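Long-range contacts in aminofutalosine deaminase (Helicobacter pylori, PDB 7LKK), which catalyses the hydrolytic deamination of aminofutalosine in the menaquinone pathway, at a metal centre that holds iron in this crystal: residues Q16-G20 and L61-F65; E83-N87 and G329-N333; V143-K147 and L182-L187; L321-V325 and G363-G368; V389-N393 and F405-E411. All blocks are in the same frame, centred on the assembly; numbering follows the deposited sequence.

Contact 1 of 5, residues Q16-G20 and L61-F65; sequences QEIIG and LKAQF
Ile18 gives its backbone N-H to Lys62 O and takes one from Gln64 at its own carbonyl, so it is gripped from both ends by the strand running beside it in the same direction. The Ile18 N to Lys62 O bond is 2.7 Å long, the Gln64 N to Ile18 O bond 3.0 Å. Gly20 N then bonds to Gln64 O at 2.9 Å, and Gly20 carries the pairing on to Phe66. The two short strand axes diverge by only 7°. Weaker CA-H...O contacts fill the gaps, for instance Ala63 CA to Ile18 O at 3.3 Å.

Apolar packing belongs mainly to one face. Ile18 CB sits 4.1 Å from Ala63 CB, and helix 51-57 closes over both through Tyr51. On that face too, Phe65 has CG anti to the backbone N (chi1 -171°), which lays CD1 beside the carbonyl carbon of Gly20, 3.6 Å from Gly20 C; Tyr51 meets this ring as well. At the start of the pairing Leu61 CD2 rests 3.5 Å from Gln16 O, both leucine methyls lying against Gln16 CB from one side. Glu17, Ile19, Lys62 and Gln64 point to the opposite face.

This is a parallel pair at the edge of a four-stranded mixed sheet, where 62-66 is outermost and 37-41 flanks 17-21 antiparallel, in the small beta domain that accompanies the barrel in many amidohydrolases.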
# COMPACT_ATOMS: atom_id res chain seq x y z
N GLN A 16 -27.53 11.98 -26.79
CA GLN A 16 -26.95 10.67 -26.54
C GLN A 16 -25.62 10.53 -27.28
O GLN A 16 -25.40 11.15 -28.32
CB GLN A 16 -27.91 9.56 -26.98
CG GLN A 16 -29.14 9.43 -26.11
CD GLN A 16 -30.08 8.34 -26.60
OE1 GLN A 16 -29.80 7.67 -27.59
NE2 GLN A 16 -31.20 8.16 -25.90
N GLU A 17 -24.74 9.72 -26.71
CA GLU A 17 -23.46 9.41 -27.34
C GLU A 17 -23.08 7.98 -26.99
O GLU A 17 -23.72 7.33 -26.16
CB GLU A 17 -22.36 10.40 -26.91
CG GLU A 17 -22.19 10.52 -25.41
CD GLU A 17 -21.08 11.49 -25.03
OE1 GLU A 17 -20.02 11.49 -25.70
OE2 GLU A 17 -21.26 12.24 -24.06
N ILE A 18 -22.02 7.50 -27.64
CA ILE A 18 -21.52 6.15 -27.44
C ILE A 18 -20.05 6.24 -27.05
O ILE A 18 -19.28 6.99 -27.66
CB ILE A 18 -21.68 5.28 -28.71
CG1 ILE A 18 -23.13 5.34 -29.22
CG2 ILE A 18 -21.27 3.84 -28.44
CD1 ILE A 18 -23.35 4.57 -30.50
N ILE A 19 -19.66 5.49 -26.02
CA ILE A 19 -18.26 5.32 -25.66
C ILE A 19 -17.99 3.83 -25.47
O ILE A 19 -18.81 3.11 -24.90
CB ILE A 19 -17.86 6.11 -24.40
CG1 ILE A 19 -18.72 5.72 -23.20
CG2 ILE A 19 -17.92 7.61 -24.66
CD1 ILE A 19 -18.22 6.29 -21.88
N GLY A 20 -16.83 3.38 -25.96
CA GLY A 20 -16.44 2.00 -25.81
C GLY A 20 -14.96 1.90 -25.42
O GLY A 20 -14.21 2.87 -25.53
N LEU A 61 -25.19 8.90 -33.77
CA LEU A 61 -24.75 9.32 -32.44
C LEU A 61 -23.23 9.49 -32.42
O LEU A 61 -22.54 8.82 -33.22
CB LEU A 61 -25.18 8.28 -31.42
CG LEU A 61 -26.68 8.20 -31.20
CD1 LEU A 61 -26.91 7.23 -30.07
CD2 LEU A 61 -27.18 9.59 -30.88
N LYS A 62 -22.72 10.45 -31.57
CA LYS A 62 -21.28 10.68 -31.47
C LYS A 62 -20.66 9.49 -30.74
O LYS A 62 -21.23 9.02 -29.77
CB LYS A 62 -20.98 12.04 -30.79
CG LYS A 62 -19.56 12.29 -31.16
CD LYS A 62 -19.59 12.85 -32.50
CE LYS A 62 -18.49 12.20 -33.38
NZ LYS A 62 -18.32 12.86 -34.73
N ALA A 63 -19.52 9.01 -31.25
CA ALA A 63 -18.95 7.73 -30.82
C ALA A 63 -17.44 7.81 -30.70
O ALA A 63 -16.74 8.24 -31.62
CB ALA A 63 -19.34 6.60 -31.78
N GLN A 64 -16.94 7.36 -29.54
CA GLN A 64 -15.51 7.25 -29.24
C GLN A 64 -15.18 5.86 -28.69
O GLN A 64 -15.92 5.33 -27.86
CB GLN A 64 -15.07 8.30 -28.22
CG GLN A 64 -14.84 9.67 -28.82
CD GLN A 64 -13.97 10.54 -27.94
OE1 GLN A 64 -14.41 11.02 -26.90
NE2 GLN A 64 -12.73 10.75 -28.36
N PHE A 65 -14.08 5.28 -29.16
CA PHE A 65 -13.55 4.02 -28.65
C PHE A 65 -12.17 4.27 -28.06
O PHE A 65 -11.35 4.95 -28.67
CB PHE A 65 -13.46 2.94 -29.74
CG PHE A 65 -13.13 1.57 -29.20
CD1 PHE A 65 -14.12 0.75 -28.69
CD2 PHE A 65 -11.82 1.12 -29.19
CE1 PHE A 65 -13.82 -0.50 -28.19
CE2 PHE A 65 -11.51 -0.14 -28.69
CZ PHE A 65 -12.51 -0.95 -28.19

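Contact 2 of 5, residues E83-N87 and G329-N333; sequences EFSNN and GLSSN. With MCF ((8R)-3-(5-S-methyl-5-thio-beta-D-ribofuranosyl)-3,6,7,8-tetrahydroimidazo[4,5-d][1,3]diazepin-8-ol), chain J.
Asn87 reaches across to the backbone of Leu330, its ND2 donating to Leu330 O at 2.8 Å with an N-H...O angle of 155°. A chi1 of -179° turns CG away from the asparagine's own N and carries the amide over to the other loop, where ND2 also lies 3.4 Å from Ser331 CA. The other end of the amide is occupied as well, since OD1 accepts from Ser90 N.

Phe84 leans on Ser331 with its base and on the inhibitor with its far end: CB is 3.5 Å from Ser331 OG, while CE2 is 3.6 Å from C1S of the methylthio-coformycin. Ser331 holds OG between its backbone N and carbonyl carbon (chi1 37°), which brings OG to 3.2 Å from C2 of the inhibitor's imidazole ring. Leu330 turns its side chain to the other loop, CD1 3.3 Å from Ser85 O. A water donates to Ser85 OG and accepts from Leu330 N; Ser85 OG is also bonded to Phe82 O.

Polar links, an amide and water among them, thus tie the two loops together beside the inhibitor, whereas Phe84 offers the nucleoside an apolar surface next to the iron ligand His81.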
# COMPACT_ATOMS: atom_id res chain seq x y z
N GLU A 83 -13.59 17.74 6.29
CA GLU A 83 -13.22 18.82 7.20
C GLU A 83 -11.83 18.64 7.79
O GLU A 83 -11.21 19.63 8.21
CB GLU A 83 -14.26 18.95 8.32
CG GLU A 83 -15.64 19.36 7.84
CD GLU A 83 -16.69 19.29 8.94
OE1 GLU A 83 -16.72 18.28 9.67
OE2 GLU A 83 -17.48 20.24 9.07
N PHE A 84 -11.31 17.41 7.83
CA PHE A 84 -9.99 17.13 8.37
C PHE A 84 -8.91 17.07 7.28
O PHE A 84 -7.86 16.46 7.50
CB PHE A 84 -10.00 15.82 9.15
CG PHE A 84 -10.74 15.89 10.45
CD1 PHE A 84 -10.10 16.32 11.61
CD2 PHE A 84 -12.07 15.52 10.53
CE1 PHE A 84 -10.78 16.38 12.81
CE2 PHE A 84 -12.76 15.58 11.73
CZ PHE A 84 -12.11 16.01 12.87
N SER A 85 -9.15 17.70 6.13
CA SER A 85 -8.24 17.56 4.99
C SER A 85 -6.90 18.24 5.19
O SER A 85 -5.96 17.96 4.43
CB SER A 85 -8.91 18.09 3.73
OG SER A 85 -9.99 17.26 3.33
N ASN A 86 -6.76 19.12 6.19
CA ASN A 86 -5.48 19.77 6.44
C ASN A 86 -4.44 18.82 7.01
O ASN A 86 -3.24 19.10 6.93
CB ASN A 86 -5.66 20.95 7.40
CG ASN A 86 -5.95 22.25 6.69
OD1 ASN A 86 -5.58 22.44 5.53
ND2 ASN A 86 -6.62 23.17 7.39
N ASN A 87 -4.88 17.70 7.59
CA ASN A 87 -4.00 16.89 8.42
C ASN A 87 -2.90 16.21 7.62
O ASN A 87 -3.14 15.65 6.55
CB ASN A 87 -4.80 15.83 9.18
CG ASN A 87 -3.93 14.99 10.08
OD1 ASN A 87 -3.14 15.52 10.87
ND2 ASN A 87 -4.04 13.67 9.97
N GLY A 329 -10.92 9.94 6.14
CA GLY A 329 -10.34 11.25 5.93
C GLY A 329 -8.83 11.24 6.05
O GLY A 329 -8.22 10.26 6.47
N LEU A 330 -8.22 12.37 5.67
CA LEU A 330 -6.79 12.55 5.88
C LEU A 330 -6.44 12.65 7.36
O LEU A 330 -5.25 12.69 7.70
CB LEU A 330 -6.30 13.79 5.14
CG LEU A 330 -6.28 13.67 3.61
CD1 LEU A 330 -5.81 14.96 2.96
CD2 LEU A 330 -5.40 12.50 3.18
N SER A 331 -7.44 12.72 8.25
CA SER A 331 -7.19 12.56 9.67
C SER A 331 -6.69 11.17 10.02
O SER A 331 -6.12 10.98 11.10
CB SER A 331 -8.47 12.87 10.46
OG SER A 331 -9.62 12.40 9.77
N SER A 332 -6.88 10.19 9.13
CA SER A 332 -6.44 8.82 9.38
C SER A 332 -6.03 8.14 8.07
O SER A 332 -6.30 6.96 7.86
CB SER A 332 -7.52 8.01 10.09
OG SER A 332 -8.77 8.13 9.43
N ASN A 333 -5.36 8.89 7.19
CA ASN A 333 -4.91 8.35 5.92
C ASN A 333 -3.87 9.31 5.35
O ASN A 333 -3.73 10.45 5.80
CB ASN A 333 -6.08 8.17 4.94
CG ASN A 333 -5.86 7.01 3.97
OD1 ASN A 333 -4.74 6.74 3.55
ND2 ASN A 333 -6.95 6.33 3.63
O8 MCF J . -13.67 7.43 11.25
C8 MCF J . -12.40 7.97 11.51
C7 MCF J . -11.72 7.34 12.72
N6 MCF J . -12.70 6.95 13.70
C5 MCF J . -13.71 7.89 14.13
N4 MCF J . -13.86 9.26 13.63
C10 MCF J . -13.11 10.10 12.66
C9 MCF J . -12.41 9.51 11.62
N1 MCF J . -11.86 10.48 10.91
C2 MCF J . -12.18 11.66 11.45
N3 MCF J . -12.95 11.42 12.51
C1S MCF J . -13.50 12.50 13.37
C2S MCF J . -14.98 12.30 13.78
O2S MCF J . -15.82 12.76 12.80
O4S MCF J . -12.88 12.53 14.49
C4S MCF J . -13.91 13.17 15.56
C3S MCF J . -15.10 13.15 15.03
O3S MCF J . -15.49 14.56 14.65
C5S MCF J . -13.89 12.34 16.84
S5S MCF J . -14.26 13.40 18.26
C6S MCF J . -14.80 12.36 19.65
O HOH W 1 -9.97 14.73 4.98
O HOH W 2 -2.62 12.97 5.66

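Contact 3 of 5, residues V143-K147 and L182-L187; sequences VNLLK and LEDQKL
Lys147 runs from its helix across to the 182-187 loop and ends between a backbone carbonyl and a carboxylate. Its CB still stands off, 5.2 Å from Leu187 CD2. CG closes in to 3.7 Å from that same methyl, and CD stays against it at 3.8 Å, the lysine and leucine side chains crossing at about a right angle. A bend at chi3 (58°) then turns the chain toward the polar end of the loop: CE comes within 3.3 Å of Asp184 OD2. At the tip NZ donates to Leu182 O, 2.9 Å away and somewhat tilted from the carbonyl plane, and forms a longer salt bridge with Asp184 OD2 at 3.4 Å.

One helical turn back, Val143 CG1 packs 3.9 Å from Leu182 CD1 and also touches Leu187 CD2, which makes an apolar floor beneath the lysine's stem. Asp184 is itself held in place by its own loop, OD1 accepting from Lys186 N at 2.8 Å in an Asx turn. Lys186 in turn shares a backbone bond with Ala153 of strand 152-159, and Leu187 opens the barrel strand 187-193.

Because one carboxylate oxygen serves the turn and the other the ammonium group, Asp184 couples the loop's shape to the helix, and the carbonyl and carboxylate together would favour a charged lysine at this partly exposed seam.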
# COMPACT_ATOMS: atom_id res chain seq x y z
N VAL A 143 -19.55 21.75 2.77
CA VAL A 143 -20.75 21.57 1.94
C VAL A 143 -20.72 22.51 0.73
O VAL A 143 -21.07 22.11 -0.38
CB VAL A 143 -22.02 21.78 2.78
CG1 VAL A 143 -23.26 21.75 1.90
CG2 VAL A 143 -22.11 20.71 3.86
N ASN A 144 -20.32 23.77 0.94
CA ASN A 144 -20.34 24.75 -0.14
C ASN A 144 -19.48 24.29 -1.32
O ASN A 144 -19.92 24.33 -2.47
CB ASN A 144 -19.87 26.11 0.37
CG ASN A 144 -20.96 26.84 1.15
OD1 ASN A 144 -22.13 26.47 1.09
ND2 ASN A 144 -20.56 27.87 1.88
N LEU A 145 -18.25 23.87 -1.04
CA LEU A 145 -17.37 23.42 -2.11
C LEU A 145 -17.91 22.16 -2.78
O LEU A 145 -17.81 22.01 -4.01
CB LEU A 145 -15.96 23.18 -1.56
CG LEU A 145 -15.21 24.44 -1.15
CD1 LEU A 145 -13.89 24.09 -0.48
CD2 LEU A 145 -14.98 25.34 -2.36
N LEU A 146 -18.49 21.25 -2.00
CA LEU A 146 -19.11 20.06 -2.56
C LEU A 146 -20.22 20.41 -3.54
O LEU A 146 -20.32 19.81 -4.62
CB LEU A 146 -19.65 19.17 -1.44
CG LEU A 146 -18.65 18.26 -0.72
CD1 LEU A 146 -19.36 17.45 0.36
CD2 LEU A 146 -17.95 17.34 -1.70
N LYS A 147 -21.08 21.36 -3.17
CA LYS A 147 -22.22 21.69 -4.03
C LYS A 147 -21.79 22.21 -5.40
O LYS A 147 -22.37 21.82 -6.42
CB LYS A 147 -23.11 22.72 -3.33
CG LYS A 147 -23.97 22.13 -2.22
CD LYS A 147 -25.19 23.00 -1.94
CE LYS A 147 -26.04 23.16 -3.20
NZ LYS A 147 -27.40 23.68 -2.89
N LEU A 182 -30.31 22.84 1.55
CA LEU A 182 -29.33 22.86 0.47
C LEU A 182 -29.44 21.65 -0.44
O LEU A 182 -28.67 21.55 -1.41
CB LEU A 182 -27.91 22.95 1.05
CG LEU A 182 -27.60 24.22 1.85
CD1 LEU A 182 -26.27 24.08 2.58
CD2 LEU A 182 -27.59 25.44 0.94
N GLU A 183 -30.36 20.73 -0.17
CA GLU A 183 -30.51 19.54 -0.99
C GLU A 183 -30.89 19.91 -2.42
O GLU A 183 -31.67 20.84 -2.66
CB GLU A 183 -31.57 18.61 -0.40
CG GLU A 183 -31.05 17.66 0.66
CD GLU A 183 -32.10 16.66 1.11
OE1 GLU A 183 -33.29 17.05 1.20
OE2 GLU A 183 -31.75 15.49 1.38
N ASP A 184 -30.33 19.17 -3.37
CA ASP A 184 -30.72 19.29 -4.78
C ASP A 184 -30.49 17.93 -5.43
O ASP A 184 -30.42 16.90 -4.75
CB ASP A 184 -29.94 20.43 -5.46
CG ASP A 184 -28.43 20.30 -5.32
OD1 ASP A 184 -27.92 19.18 -5.16
OD2 ASP A 184 -27.75 21.35 -5.37
N GLN A 185 -30.39 17.92 -6.76
CA GLN A 185 -30.19 16.66 -7.47
C GLN A 185 -28.81 16.06 -7.22
O GLN A 185 -28.61 14.87 -7.49
CB GLN A 185 -30.39 16.87 -8.97
CG GLN A 185 -31.84 17.08 -9.37
CD GLN A 185 -31.99 17.76 -10.71
OE1 GLN A 185 -31.36 17.36 -11.69
NE2 GLN A 185 -32.82 18.79 -10.76
N LYS A 186 -27.86 16.84 -6.71
CA LYS A 186 -26.52 16.37 -6.43
C LYS A 186 -26.20 16.27 -4.95
O LYS A 186 -25.14 15.74 -4.59
CB LYS A 186 -25.47 17.28 -7.10
CG LYS A 186 -25.46 17.19 -8.62
CD LYS A 186 -24.06 17.40 -9.17
CE LYS A 186 -23.62 18.85 -9.01
NZ LYS A 186 -24.24 19.73 -10.04
N LEU A 187 -27.07 16.76 -4.07
CA LEU A 187 -26.81 16.77 -2.63
C LEU A 187 -27.98 16.12 -1.91
O LEU A 187 -29.11 16.61 -1.99
CB LEU A 187 -26.59 18.20 -2.12
CG LEU A 187 -26.25 18.28 -0.63
CD1 LEU A 187 -25.10 17.35 -0.31
CD2 LEU A 187 -25.91 19.71 -0.22

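Contact 4 of 5, residues L321-V325 and G363-G368; sequences LSVSV and GATRHG. With EDO (1,2-ethanediol), chain G.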
# COMPACT_ATOMS: atom_id res chain seq x y z
N LEU A 321 -22.81 -10.75 5.14
CA LEU A 321 -22.72 -9.34 4.77
C LEU A 321 -21.64 -9.15 3.71
O LEU A 321 -20.88 -10.06 3.38
CB LEU A 321 -22.44 -8.47 6.00
CG LEU A 321 -23.61 -8.36 6.98
CD1 LEU A 321 -23.17 -7.74 8.30
CD2 LEU A 321 -24.73 -7.55 6.35
N SER A 322 -21.60 -7.93 3.18
CA SER A 322 -20.61 -7.52 2.19
C SER A 322 -20.05 -6.16 2.61
O SER A 322 -20.59 -5.49 3.50
CB SER A 322 -21.22 -7.45 0.79
OG SER A 322 -22.39 -6.66 0.79
N VAL A 323 -18.97 -5.74 1.95
CA VAL A 323 -18.29 -4.52 2.35
C VAL A 323 -18.20 -3.55 1.18
O VAL A 323 -18.15 -3.95 0.01
CB VAL A 323 -16.88 -4.80 2.91
CG1 VAL A 323 -16.96 -5.69 4.14
CG2 VAL A 323 -15.99 -5.44 1.85
N SER A 324 -18.20 -2.26 1.51
CA SER A 324 -17.76 -1.20 0.63
C SER A 324 -16.46 -0.62 1.17
O SER A 324 -16.26 -0.54 2.39
CB SER A 324 -18.81 -0.09 0.51
OG SER A 324 -20.09 -0.63 0.20
N VAL A 325 -15.57 -0.22 0.26
CA VAL A 325 -14.24 0.26 0.62
C VAL A 325 -14.21 1.78 0.51
O VAL A 325 -14.60 2.34 -0.52
CB VAL A 325 -13.16 -0.37 -0.28
CG1 VAL A 325 -11.77 0.10 0.16
CG2 VAL A 325 -13.26 -1.88 -0.24
N GLY A 363 -16.58 -3.40 -4.02
CA GLY A 363 -16.58 -2.54 -2.85
C GLY A 363 -16.45 -1.07 -3.17
O GLY A 363 -16.84 -0.22 -2.36
N ALA A 364 -15.90 -0.74 -4.34
CA ALA A 364 -15.72 0.64 -4.76
C ALA A 364 -16.80 1.11 -5.72
O ALA A 364 -16.80 2.29 -6.09
CB ALA A 364 -14.35 0.84 -5.40
N THR A 365 -17.70 0.23 -6.15
CA THR A 365 -18.71 0.60 -7.13
C THR A 365 -20.11 0.24 -6.64
O THR A 365 -20.75 1.03 -5.94
CB THR A 365 -18.42 -0.05 -8.49
OG1 THR A 365 -18.35 -1.47 -8.34
CG2 THR A 365 -17.11 0.47 -9.06
N ARG A 366 -20.58 -0.96 -7.00
CA ARG A 366 -21.98 -1.32 -6.78
C ARG A 366 -22.35 -1.29 -5.30
O ARG A 366 -23.43 -0.80 -4.93
CB ARG A 366 -22.27 -2.70 -7.37
CG ARG A 366 -23.74 -3.07 -7.38
CD ARG A 366 -23.97 -4.38 -8.12
NE ARG A 366 -25.38 -4.56 -8.46
CZ ARG A 366 -26.29 -5.08 -7.64
NH1 ARG A 366 -25.94 -5.49 -6.43
NH2 ARG A 366 -27.55 -5.20 -8.04
N HIS A 367 -21.48 -1.81 -4.44
CA HIS A 367 -21.81 -1.90 -3.02
C HIS A 367 -21.93 -0.52 -2.39
O HIS A 367 -22.85 -0.26 -1.60
CB HIS A 367 -20.77 -2.75 -2.28
CG HIS A 367 -20.79 -4.19 -2.68
ND1 HIS A 367 -20.01 -5.14 -2.06
CD2 HIS A 367 -21.49 -4.85 -3.63
CE1 HIS A 367 -20.23 -6.32 -2.61
NE2 HIS A 367 -21.13 -6.17 -3.57
N GLY A 368 -21.00 0.39 -2.71
CA GLY A 368 -21.09 1.74 -2.19
C GLY A 368 -22.31 2.48 -2.70
O GLY A 368 -22.92 3.27 -1.98
C1 EDO G . -24.61 -6.58 -2.40
O1 EDO G . -24.00 -7.34 -1.35
C2 EDO G . -26.12 -6.71 -2.32
O2 EDO G . -26.49 -8.09 -2.43
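His367 ND1 donates to Val323 O at 3.0 Å in a fairly straight bond (160°). The oxygen lies in the plane of the imidazole, yet the nitrogen approaches it from above the carbonyl plane. A second bond, Val325 N to Gly363 O at 2.9 Å, ties the next part of the strand to the last part of helix 353-364. Between the two, Ser324 is wedged in: its CA is 3.3 Å from Gly363 O, and its OG lies 3.3 Å from His367 CB. Ser322 CB touches the ring at CE1 (3.7 Å), and its OG stands over one face while hydrogen-bonding O1 of a bound ethanediol at 2.8 Å.

What sets the imidazole's rotation lies at both its nitrogens. NE2 is hydrogen-bonded to Glu29, whose carboxylate also forms a salt bridge with Arg366; a ring held between a carbonyl and a carboxylate may well be positively charged.

Strand 323-325 is the barrel strand that follows 294-298, to which Ser324 is bonded at Leu296 and Thr298. Val325 packs on helix 338-348 through Leu342 and Phe345, Ala364 bonds to Ile76 in strand 69-80, and the junction of helices 353-364 and 366-371 thereby spans the first and last strands of the barrel.

Contact 5 of 5, residues V389-N393 and F405-E411; sequences VFGFN and FLLHAKE
Phe390 and Ala409 bring the two backbones nearest, CA to CA 6.7 Å, where strand 389-391 passes the point at which the chain leaves helix 401-408; farther on, the CA atoms of Phe392 and His408 are 8.1 Å apart. No direct hydrogen bond joins the segments. A water spans them instead, accepting from Gly391 N at 3.0 Å and donating to Glu411 O at 2.6 Å.

Phe405, whose chi1 of 168° sets CG opposite its own N, drives its ring edge against the face of Phe390. The pair is T-shaped: centroids 5.2 Å apart, planes at 86°, with Phe405 CE1 3.6 Å from Phe390 CD1. Helix 401-408 forms the connection between strands 387-391 and 414-417, which pair antiparallel beside strand 69-80, and the aromatic cluster packs the helix back on these strands. Leu72 of strand 69-80 touches both Phe390 and Phe405, while Leu339 of helix 338-348 reaches Phe390 and Ala409.

Phe392 meets the helix end with its rim. Its CZ lies 3.7 Å from Phe405 CD1, and its CE1 is 3.8 Å from His408 CB, with His408 C and Ala409 N near the plane of the ring. The Ala409 methyl touches both Phe390 CD2 and Phe392 CZ. Beyond the helix lies the second subunit, whose Ile334 packs on His408 and whose Tyr93 packs on Leu407.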
# COMPACT_ATOMS: atom_id res chain seq x y z
N VAL A 389 -13.17 6.28 -17.62
CA VAL A 389 -12.30 5.62 -18.59
C VAL A 389 -10.86 5.79 -18.13
O VAL A 389 -10.41 6.92 -17.89
CB VAL A 389 -12.50 6.19 -20.01
CG1 VAL A 389 -11.52 5.54 -20.98
CG2 VAL A 389 -13.93 5.99 -20.48
N PHE A 390 -10.15 4.67 -17.99
CA PHE A 390 -8.74 4.66 -17.61
C PHE A 390 -7.93 4.07 -18.75
O PHE A 390 -8.22 2.96 -19.22
CB PHE A 390 -8.51 3.84 -16.34
CG PHE A 390 -9.01 4.50 -15.08
CD1 PHE A 390 -10.34 4.41 -14.71
CD2 PHE A 390 -8.14 5.19 -14.25
CE1 PHE A 390 -10.80 5.01 -13.55
CE2 PHE A 390 -8.59 5.79 -13.09
CZ PHE A 390 -9.92 5.70 -12.74
N GLY A 391 -6.90 4.79 -19.19
CA GLY A 391 -6.08 4.37 -20.31
C GLY A 391 -4.79 3.70 -19.85
O GLY A 391 -4.20 4.10 -18.84
N PHE A 392 -4.37 2.69 -20.59
CA PHE A 392 -3.16 1.93 -20.28
C PHE A 392 -2.35 1.73 -21.56
O PHE A 392 -2.78 2.08 -22.66
CB PHE A 392 -3.50 0.58 -19.63
CG PHE A 392 -4.31 0.71 -18.37
CD1 PHE A 392 -3.70 1.03 -17.17
CD2 PHE A 392 -5.68 0.51 -18.39
CE1 PHE A 392 -4.44 1.15 -16.01
CE2 PHE A 392 -6.43 0.63 -17.23
CZ PHE A 392 -5.81 0.95 -16.04
N ASN A 393 -1.16 1.14 -21.39
CA ASN A 393 -0.25 0.88 -22.50
C ASN A 393 -0.38 -0.53 -23.07
O ASN A 393 0.32 -0.86 -24.02
CB ASN A 393 1.19 1.14 -22.07
CG ASN A 393 1.38 2.49 -21.41
OD1 ASN A 393 1.08 3.53 -22.00
ND2 ASN A 393 1.89 2.49 -20.18
N PHE A 405 -6.02 -3.76 -13.49
CA PHE A 405 -6.61 -2.43 -13.40
C PHE A 405 -6.36 -1.81 -12.02
O PHE A 405 -5.90 -0.67 -11.91
CB PHE A 405 -8.11 -2.48 -13.69
CG PHE A 405 -8.84 -1.21 -13.34
CD1 PHE A 405 -8.86 -0.15 -14.22
CD2 PHE A 405 -9.48 -1.08 -12.12
CE1 PHE A 405 -9.53 1.02 -13.89
CE2 PHE A 405 -10.15 0.08 -11.79
CZ PHE A 405 -10.17 1.13 -12.68
N LEU A 406 -6.67 -2.56 -10.96
CA LEU A 406 -6.48 -2.04 -9.61
C LEU A 406 -5.01 -1.73 -9.32
O LEU A 406 -4.71 -0.80 -8.57
CB LEU A 406 -7.02 -3.03 -8.58
CG LEU A 406 -8.54 -3.20 -8.53
CD1 LEU A 406 -8.94 -4.26 -7.52
CD2 LEU A 406 -9.22 -1.87 -8.23
N LEU A 407 -4.10 -2.51 -9.91
CA LEU A 407 -2.68 -2.30 -9.66
C LEU A 407 -2.14 -1.08 -10.39
O LEU A 407 -1.28 -0.36 -9.86
CB LEU A 407 -1.89 -3.55 -10.06
CG LEU A 407 -2.08 -4.79 -9.19
CD1 LEU A 407 -1.28 -5.96 -9.75
CD2 LEU A 407 -1.67 -4.50 -7.75
N HIS A 408 -2.63 -0.81 -11.61
CA HIS A 408 -2.03 0.20 -12.46
C HIS A 408 -2.84 1.48 -12.61
O HIS A 408 -2.28 2.49 -13.05
CB HIS A 408 -1.74 -0.39 -13.85
CG HIS A 408 -0.83 -1.58 -13.82
ND1 HIS A 408 0.48 -1.49 -13.40
CD2 HIS A 408 -1.04 -2.88 -14.14
CE1 HIS A 408 1.04 -2.69 -13.47
NE2 HIS A 408 0.14 -3.54 -13.92
N ALA A 409 -4.13 1.47 -12.27
CA ALA A 409 -4.94 2.67 -12.42
C ALA A 409 -4.51 3.74 -11.42
O ALA A 409 -4.48 3.49 -10.21
CB ALA A 409 -6.42 2.35 -12.24
N LYS A 410 -4.16 4.92 -11.93
CA LYS A 410 -3.77 6.04 -11.08
C LYS A 410 -4.64 7.27 -11.31
O LYS A 410 -5.21 7.80 -10.34
CB LYS A 410 -2.29 6.37 -11.31
CG LYS A 410 -1.36 5.62 -10.36
CD LYS A 410 -0.17 5.00 -11.08
CE LYS A 410 0.85 6.05 -11.48
NZ LYS A 410 2.03 5.43 -12.14
N GLU A 411 -4.76 7.74 -12.55
CA GLU A 411 -5.57 8.91 -12.86
C GLU A 411 -6.53 8.58 -13.99
O GLU A 411 -6.16 7.88 -14.94
CB GLU A 411 -4.70 10.11 -13.25
CG GLU A 411 -5.49 11.37 -13.59
CD GLU A 411 -4.66 12.63 -13.45
OE1 GLU A 411 -3.81 12.69 -12.54
OE2 GLU A 411 -4.87 13.57 -14.25
O HOH W 3 -5.97 6.99 -17.39

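How the contacts relate
Along the chain contact 1 closes first, in the small sheet, before the barrel begins. Contact 2 then opens, encloses contact 3 within its long loop, and crosses contact 4, whose first segment comes just before 329-333; contact 5 follows last. Centres of contacts 1 and 2 are 39 Å apart, which places the N-terminal sheet far from the inhibitor. Centre to centre, contacts 3 and 4 lie about 21 and 22 Å from contact 2, both at barrel strands. Contact 5, its centre 20 Å from that of contact 4 and 21 Å from that of contact 1, sits between barrel and small sheet, its nearest atoms about 5 Å from contact 1. Only contact 2 includes residues of the inhibitor pocket; the others are packing within the barrel and the small sheet.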